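Local coordinates for ciona betagamma-crystallin (Ciona intestinalis, PDB 2BV2), which binds calcium ions and serves as a structural component of the neuroectodermal visual system of the sea squirt, at residues A[33-37]-A[65-70]; A[1-5]-A[40-46]. All coordinates share one frame; numbering follows the deposited sequence.

Interaction 1. Residues A[33-37]-A[65-70]; sequences IVSSI and PNPGSW. With CA (calcium ion), chain C.
Trp70 meets Val34, Ser35, Ser36 and Ile37 with its six-membered ring and carries the largest single share of the join between residues 33-37 and 65-70. Ile37 supplies the CH-pi contact: its CD1 lies over one face of the indole, 4.0 Å from the centroid of the Trp70 six-membered ring and 12° off the normal. With CG1 anti to the carbonyl carbon (chi1 -65°) and the chain then extended, Ile37 reaches across the ring at about a right angle. CA of Pro67 covers the opposite face, near the rim, while CA of Ser36 meets the edge in plane. Val34 adds an apolar touch, CG1 to CH2 of Trp70 at 4.1 Å. A wide, flat side chain suits this buried place, where Tyr57 also packs edge-to-face against it.

In the Greek key topology of the βγ-crystallin domain, residues 33-37 form part of a calcium site and run on into strand 36-41, with a classic beta bulge at Ser35 and Ser36 opposite Phe6. Residues 65-70 follow strand 62-64, the next strand of that sheet.

Polar contact between the segments is slight: CA of Asn66 makes a CA-H...O contact of 3.3 Å with O of Ser35, and CB of Ser36 lies 3.4 Å from O of Pro65. O of Asn66 accepts from OG of Ser69 at 2.6 Å and from its N, closing the turn.

Calcium is bound by O of Ile33 and OG of Ser35, each at 2.4 Å, and by a water; backbone O of Glu7 and OD1 of Asp75 complete the site. Serine suits position 35 because its short side chain brings OG to the metal while OG also hydrogen-bonds OD1 of Asp74.

Interaction 2. Residues A[1-5]-A[40-46]; sequences GKIIL and ESGTWFV. With SO4 (sulfate ion), chain F.
A classic beta bulge, with Glu40 and Ser41 both opposite Lys2, marks where strand 2-6 pairs with the end of strand 36-41 in the βγ-crystallin domain. Beyond it the chain turns through Gly42, whose positive phi favours glycine, into strand 44-47 of the second sheet. O of Lys2 takes two bonds, from N of Glu40 at 2.9 Å and from N of Ser41 at 3.3 Å; the second is the straighter (173°) and lies on a lone pair. N of Lys2 returns a bond of 3.0 Å to O of Ser41, approaching from above the carbonyl plane. That oxygen also accepts NE1 of Trp44, in the planes of both the carbonyl and the indole.

Trp44 is thus held between the sheets, with C of Gly1 at its edge and Ile3 over a face. CG2 of Ile3 stands 3.7 Å from the centroid of the Trp44 six-membered ring, 2° off the normal. With CG1 anti to the backbone N (chi1 -168°) and the chain extended beyond it, CD1 runs along CB and CG of Trp44 to CG1 of Val46. The beta-branched isoleucine thus covers the ring and reaches a second apolar partner.

Outside, the aliphatic part of Lys2 lies obliquely across Glu40, CD to CG 3.9 Å, and CD1 of Ile4 lies against CG and OE2 of Glu40. Such long side chains suit the surface: their methylenes pack, while NZ of Lys2, 6.7 Å from OE2 of Glu40, makes a weak, long ion pair with Glu17. At the turn, a sulfate ion, probably left by the crystallisation medium, accepts N of Gly42 on its O1 at 2.7 Å.

The two interactions lie with centres about 13 Å apart and use opposite ends of strand 36-41: interaction 1 its start, interaction 2 its finish. Strand 2-6 lies next to strand 36-41 in the same antiparallel sheet, so the contacts meet directly, CG2 of Ile37 packing 3.7 Å from CG1 of Ile3. Along the chain the segments alternate, 1-5, 33-37, 40-46 and 65-70. Strand 62-64 of the second Greek key motif pairs with strand 36-41 of the first, completing its sheet, as in βγ-crystallin domains. Both contacts place a tryptophan against an isoleucine of this sheet, and Ile3 and Ile37 join the two in one apolar interior, while one of the two calcium sites lies at the 33-37 end.

Interaction 1. Residues A[33-37]-A[65-70]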
ATOM      1  N   ILE A  33      -3.434   1.951  -8.341  1.00  9.35           N
ATOM      2  CA  ILE A  33      -2.377   2.829  -8.831  1.00 10.59           C
ATOM      3  C   ILE A  33      -1.067   2.763  -8.083  1.00  7.86           C
ATOM      4  O   ILE A  33      -0.113   3.366  -8.536  1.00  8.70           O
ATOM      5  CB  ILE A  33      -2.807   4.322  -8.841  1.00 11.15           C
ATOM      6  CG1 ILE A  33      -3.038   4.856  -7.430  1.00 10.37           C
ATOM      7  CG2 ILE A  33      -4.044   4.519  -9.702  1.00 13.42           C
ATOM      8  CD1 ILE A  33      -3.239   6.363  -7.420  1.00 11.03           C
ATOM      9  N   VAL A  34      -1.003   2.078  -6.943  1.00  8.55           N
ATOM     10  CA  VAL A  34       0.190   2.147  -6.102  1.00  9.40           C
ATOM     11  C   VAL A  34       1.377   1.391  -6.720  1.00 10.66           C
ATOM     12  O   VAL A  34       1.247   0.253  -7.173  1.00 11.85           O
ATOM     13  CB  VAL A  34      -0.084   1.630  -4.683  1.00  9.66           C
ATOM     14  CG1 VAL A  34       1.237   1.414  -3.893  1.00 12.85           C
ATOM     15  CG2 VAL A  34      -1.001   2.583  -3.931  1.00 10.98           C
ATOM     16  N   SER A  35       2.528   2.069  -6.758  1.00  9.86           N
ATOM     17  CA  SER A  35       3.735   1.516  -7.325  1.00  9.07           C
ATOM     18  C   SER A  35       4.955   1.577  -6.380  1.00  6.71           C
ATOM     19  O   SER A  35       5.961   0.962  -6.668  1.00  9.12           O
ATOM     20  CB  SER A  35       4.024   2.236  -8.640  1.00 10.30           C
ATOM     21  OG  SER A  35       2.992   2.025  -9.595  1.00 11.39           O
ATOM     22  N   SER A  36       4.889   2.351  -5.285  1.00  5.77           N
ATOM     23  CA  SER A  36       5.867   2.245  -4.210  1.00  7.70           C
ATOM     24  C   SER A  36       5.230   2.614  -2.868  1.00  9.42           C
ATOM     25  O   SER A  36       4.133   3.200  -2.825  1.00 10.51           O
ATOM     26  CB  SER A  36       7.076   3.138  -4.480  1.00 11.42           C
ATOM     27  OG  SER A  36       6.724   4.508  -4.543  1.00 10.86           O
ATOM     28  N   ILE A  37       5.922   2.257  -1.787  1.00 11.62           N
ATOM     29  CA  ILE A  37       5.375   2.365  -0.431  1.00 12.20           C
ATOM     30  C   ILE A  37       6.476   2.678   0.563  1.00  8.82           C
ATOM     31  O   ILE A  37       7.567   2.142   0.458  1.00 11.21           O
ATOM     32  CB  ILE A  37       4.667   1.046   0.021  1.00 10.82           C
ATOM     33  CG1 ILE A  37       3.431   0.742  -0.840  1.00 11.19           C
ATOM     34  CG2 ILE A  37       4.269   1.119   1.505  1.00 12.75           C
ATOM     35  CD1 ILE A  37       2.768  -0.586  -0.470  1.00 11.51           C
ATOM     36  N   PRO A  65      10.606   0.578  -2.866  1.00 11.12           N
ATOM     37  CA  PRO A  65      10.633   1.453  -4.040  1.00 10.40           C
ATOM     38  C   PRO A  65       9.894   0.965  -5.289  1.00 11.98           C
ATOM     39  O   PRO A  65       9.707   1.746  -6.223  1.00 12.46           O
ATOM     40  CB  PRO A  65      12.135   1.595  -4.330  1.00 14.70           C
ATOM     41  CG  PRO A  65      12.748   0.362  -3.805  1.00 14.44           C
ATOM     42  CD  PRO A  65      11.926  -0.041  -2.606  1.00 13.28           C
ATOM     43  N   ASN A  66       9.513  -0.308  -5.320  1.00 12.73           N
ATOM     44  CA  ASN A  66       8.704  -0.854  -6.419  1.00 10.85           C
ATOM     45  C   ASN A  66       7.907  -2.059  -5.919  1.00  9.64           C
ATOM     46  O   ASN A  66       8.183  -2.566  -4.829  1.00 13.17           O
ATOM     47  CB  ASN A  66       9.591  -1.208  -7.599  1.00 11.57           C
ATOM     48  CG  ASN A  66      10.751  -2.058  -7.196  1.00 12.79           C
ATOM     49  OD1 ASN A  66      10.580  -3.016  -6.475  1.00 14.68           O
ATOM     50  ND2 ASN A  66      11.954  -1.698  -7.645  1.00 20.62           N
ATOM     51  N   PRO A  67       6.892  -2.502  -6.684  1.00 11.03           N
ATOM     52  CA  PRO A  67       6.066  -3.600  -6.169  1.00 10.35           C
ATOM     53  C   PRO A  67       6.838  -4.922  -5.931  1.00  9.20           C
ATOM     54  O   PRO A  67       6.537  -5.659  -4.970  1.00 14.85           O
ATOM     55  CB  PRO A  67       4.972  -3.755  -7.236  1.00 12.62           C
ATOM     56  CG  PRO A  67       4.964  -2.452  -7.990  1.00 12.00           C
ATOM     57  CD  PRO A  67       6.402  -2.005  -7.982  1.00 12.32           C
ATOM     58  N   GLY A  68       7.854  -5.190  -6.740  1.00 12.48           N
ATOM     59  CA  GLY A  68       8.721  -6.352  -6.519  1.00 12.96           C
ATOM     60  C   GLY A  68       9.330  -6.383  -5.133  1.00 12.93           C
ATOM     61  O   GLY A  68       9.549  -7.464  -4.584  1.00 13.27           O
ATOM     62  N   SER A  69       9.566  -5.205  -4.543  1.00  9.79           N
ATOM     63  CA  SER A  69      10.161  -5.130  -3.233  1.00 11.53           C
ATOM     64  C   SER A  69       9.227  -5.644  -2.141  1.00  9.86           C
ATOM     65  O   SER A  69       9.698  -6.029  -1.081  1.00 12.56           O
ATOM     66  CB  SER A  69      10.625  -3.711  -2.928  1.00 15.66           C
ATOM     67  OG  SER A  69       9.533  -2.914  -2.597  1.00 17.44           O
ATOM     68  N   TRP A  70       7.918  -5.666  -2.384  1.00 11.48           N
ATOM     69  CA  TRP A  70       6.996  -6.386  -1.467  1.00 11.00           C
ATOM     70  C   TRP A  70       6.452  -7.719  -2.007  1.00 12.54           C
ATOM     71  O   TRP A  70       5.649  -8.378  -1.349  1.00 14.70           O
ATOM     72  CB  TRP A  70       5.859  -5.490  -0.971  1.00 12.12           C
ATOM     73  CG  TRP A  70       4.833  -5.046  -1.989  1.00 13.26           C
ATOM     74  CD1 TRP A  70       3.746  -5.757  -2.438  1.00 12.38           C
ATOM     75  CD2 TRP A  70       4.765  -3.768  -2.630  1.00 13.12           C
ATOM     76  NE1 TRP A  70       3.023  -4.996  -3.333  1.00 11.28           N
ATOM     77  CE2 TRP A  70       3.619  -3.770  -3.458  1.00 14.76           C
ATOM     78  CE3 TRP A  70       5.557  -2.612  -2.574  1.00 16.35           C
ATOM     79  CZ2 TRP A  70       3.263  -2.670  -4.254  1.00 14.36           C
ATOM     80  CZ3 TRP A  70       5.207  -1.526  -3.359  1.00 14.22           C
ATOM     81  CH2 TRP A  70       4.068  -1.558  -4.186  1.00 13.27           C
TER
HETATM   82 CA    CA C 101       1.321   3.462 -10.500  1.00  9.62          CA
HETATM   83  O   HOH W   1       1.952   2.475 -12.516  1.00 12.80           O

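Interaction 2. Residues A[1-5]-A[40-46]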
ATOM      1  N   GLY A   1       0.432   3.196  13.809  1.00 25.35           N
ATOM      2  CA  GLY A   1       1.066   2.835  12.521  1.00 21.75           C
ATOM      3  C   GLY A   1       0.889   3.953  11.516  1.00 17.15           C
ATOM      4  O   GLY A   1      -0.091   4.691  11.568  1.00 18.81           O
ATOM      5  N   LYS A   2       1.841   4.080  10.601  1.00 14.90           N
ATOM      6  CA  LYS A   2       1.742   5.058   9.530  1.00 13.66           C
ATOM      7  C   LYS A   2       2.342   4.459   8.276  1.00 11.20           C
ATOM      8  O   LYS A   2       3.481   4.011   8.280  1.00 13.80           O
ATOM      9  CB  LYS A   2       2.468   6.338   9.906  1.00 12.44           C
ATOM     10  CG  LYS A   2       2.458   7.443   8.840  1.00 17.92           C
ATOM     11  CD  LYS A   2       3.258   8.659   9.296  1.00 21.56           C
ATOM     12  CE  LYS A   2       2.670   9.288  10.555  1.00 24.51           C
ATOM     13  NZ  LYS A   2       3.490  10.417  11.074  1.00 26.03           N
ATOM     14  N   ILE A   3       1.563   4.476   7.202  1.00 10.20           N
ATOM     15  CA  ILE A   3       2.020   3.982   5.901  1.00  9.71           C
ATOM     16  C   ILE A   3       1.741   5.071   4.875  1.00  8.47           C
ATOM     17  O   ILE A   3       0.724   5.779   4.955  1.00 11.78           O
ATOM     18  CB  ILE A   3       1.322   2.672   5.523  1.00 10.78           C
ATOM     19  CG1 ILE A   3       2.012   2.012   4.327  1.00 10.27           C
ATOM     20  CG2 ILE A   3      -0.152   2.905   5.227  1.00  7.60           C
ATOM     21  CD1 ILE A   3       1.442   0.643   3.998  1.00 12.16           C
ATOM     22  N   ILE A   4       2.653   5.218   3.923  1.00 10.87           N
ATOM     23  CA  ILE A   4       2.498   6.174   2.826  1.00 10.35           C
ATOM     24  C   ILE A   4       2.552   5.420   1.493  1.00  8.84           C
ATOM     25  O   ILE A   4       3.555   4.758   1.178  1.00 10.46           O
ATOM     26  CB  ILE A   4       3.585   7.241   2.855  1.00 10.73           C
ATOM     27  CG1 ILE A   4       3.585   7.983   4.194  1.00 15.89           C
ATOM     28  CG2 ILE A   4       3.400   8.227   1.716  1.00 12.78           C
ATOM     29  CD1 ILE A   4       4.884   8.715   4.474  1.00 19.57           C
ATOM     30  N   LEU A   5       1.475   5.556   0.717  1.00  9.85           N
ATOM     31  CA  LEU A   5       1.323   4.895  -0.569  1.00  7.80           C
ATOM     32  C   LEU A   5       1.636   5.900  -1.656  1.00  9.14           C
ATOM     33  O   LEU A   5       1.203   7.043  -1.560  1.00 10.10           O
ATOM     34  CB  LEU A   5      -0.117   4.437  -0.747  1.00  9.68           C
ATOM     35  CG  LEU A   5      -0.742   3.569   0.354  1.00 12.13           C
ATOM     36  CD1 LEU A   5      -2.176   3.252   0.010  1.00 14.38           C
ATOM     37  CD2 LEU A   5       0.031   2.283   0.644  1.00 13.33           C
ATOM     38  N   GLU A  40       6.358   4.035   7.657  1.00 12.98           N
ATOM     39  CA  GLU A  40       7.057   4.825   8.673  1.00 13.58           C
ATOM     40  C   GLU A  40       7.068   4.110  10.016  1.00 13.69           C
ATOM     41  O   GLU A  40       8.092   4.071  10.694  1.00 18.14           O
ATOM     42  CB  GLU A  40       6.417   6.199   8.828  1.00 18.56           C
ATOM     43  CG  GLU A  40       6.350   7.003   7.541  1.00 25.61           C
ATOM     44  CD  GLU A  40       7.691   7.570   7.109  1.00 30.24           C
ATOM     45  OE1 GLU A  40       8.736   7.184   7.673  1.00 34.97           O
ATOM     46  OE2 GLU A  40       7.698   8.419   6.192  1.00 39.89           O
ATOM     47  N   SER A  41       5.923   3.535  10.387  1.00 14.67           N
ATOM     48  CA  SER A  41       5.790   2.779  11.625  1.00 10.90           C
ATOM     49  C   SER A  41       4.696   1.751  11.477  1.00 14.70           C
ATOM     50  O   SER A  41       3.825   1.894  10.635  1.00 15.60           O
ATOM     51  CB  SER A  41       5.444   3.724  12.782  1.00 13.44           C
ATOM     52  OG  SER A  41       4.257   4.446  12.499  1.00 19.16           O
ATOM     53  N   GLY A  42       4.752   0.720  12.315  1.00 15.92           N
ATOM     54  CA  GLY A  42       3.760  -0.326  12.342  1.00 12.73           C
ATOM     55  C   GLY A  42       4.054  -1.403  11.331  1.00 14.77           C
ATOM     56  O   GLY A  42       4.894  -1.221  10.443  1.00 14.76           O
ATOM     57  N   THR A  43       3.397  -2.547  11.504  1.00 15.03           N
ATOM     58  CA  THR A  43       3.398  -3.599  10.492  1.00 15.15           C
ATOM     59  C   THR A  43       2.053  -3.510   9.775  1.00 10.95           C
ATOM     60  O   THR A  43       1.023  -3.297  10.413  1.00 15.65           O
ATOM     61  CB  THR A  43       3.595  -5.001  11.092  1.00 17.06           C
ATOM     62  OG1 THR A  43       4.846  -5.059  11.796  1.00 22.94           O
ATOM     63  CG2 THR A  43       3.610  -6.048   9.987  1.00 16.20           C
ATOM     64  N   TRP A  44       2.089  -3.623   8.449  1.00 12.47           N
ATOM     65  CA  TRP A  44       0.909  -3.446   7.584  1.00  8.85           C
ATOM     66  C   TRP A  44       0.768  -4.619   6.641  1.00 12.81           C
ATOM     67  O   TRP A  44       1.762  -5.158   6.187  1.00 15.61           O
ATOM     68  CB  TRP A  44       1.057  -2.164   6.766  1.00 12.38           C
ATOM     69  CG  TRP A  44       0.963  -0.929   7.624  1.00 10.32           C
ATOM     70  CD1 TRP A  44       1.947  -0.375   8.354  1.00 12.22           C
ATOM     71  CD2 TRP A  44      -0.189  -0.107   7.800  1.00 10.92           C
ATOM     72  NE1 TRP A  44       1.479   0.738   9.018  1.00 13.63           N
ATOM     73  CE2 TRP A  44       0.170   0.930   8.680  1.00 12.25           C
ATOM     74  CE3 TRP A  44      -1.496  -0.149   7.299  1.00 13.45           C
ATOM     75  CZ2 TRP A  44      -0.723   1.922   9.066  1.00 11.34           C
ATOM     76  CZ3 TRP A  44      -2.382   0.831   7.684  1.00 12.66           C
ATOM     77  CH2 TRP A  44      -1.995   1.851   8.562  1.00 14.21           C
ATOM     78  N   PHE A  45      -0.472  -5.023   6.381  1.00 13.32           N
ATOM     79  CA  PHE A  45      -0.764  -5.939   5.300  1.00 11.97           C
ATOM     80  C   PHE A  45      -1.452  -5.155   4.195  1.00 12.77           C
ATOM     81  O   PHE A  45      -2.415  -4.432   4.439  1.00 14.86           O
ATOM     82  CB  PHE A  45      -1.689  -7.064   5.773  1.00 16.26           C
ATOM     83  CG  PHE A  45      -1.019  -8.043   6.696  1.00 17.37           C
ATOM     84  CD1 PHE A  45      -0.285  -9.107   6.193  1.00 22.00           C
ATOM     85  CD2 PHE A  45      -1.133  -7.904   8.070  1.00 20.67           C
ATOM     86  CE1 PHE A  45       0.330 -10.016   7.044  1.00 21.85           C
ATOM     87  CE2 PHE A  45      -0.521  -8.816   8.930  1.00 22.05           C
ATOM     88  CZ  PHE A  45       0.215  -9.866   8.412  1.00 22.25           C
ATOM     89  N   VAL A  46      -0.980  -5.323   2.972  1.00 11.01           N
ATOM     90  CA  VAL A  46      -1.615  -4.679   1.846  1.00 11.54           C
ATOM     91  C   VAL A  46      -2.162  -5.775   0.938  1.00 12.73           C
ATOM     92  O   VAL A  46      -1.555  -6.820   0.803  1.00 14.58           O
ATOM     93  CB  VAL A  46      -0.651  -3.724   1.091  1.00 13.05           C
ATOM     94  CG1 VAL A  46      -0.200  -2.610   2.024  1.00 13.52           C
ATOM     95  CG2 VAL A  46       0.527  -4.469   0.511  1.00 16.38           C
TER
HETATM   96  S   SO4 F 104       6.649   1.213  15.766  0.50 22.99           S
HETATM   97  O1  SO4 F 104       5.899   0.525  14.720  0.50 24.11           O
HETATM   98  O2  SO4 F 104       7.201   0.236  16.694  0.50 20.16           O
HETATM   99  O3  SO4 F 104       7.732   1.984  15.162  0.50 22.63           O
HETATM  100  O4  SO4 F 104       5.762   2.132  16.473  0.50 22.68           O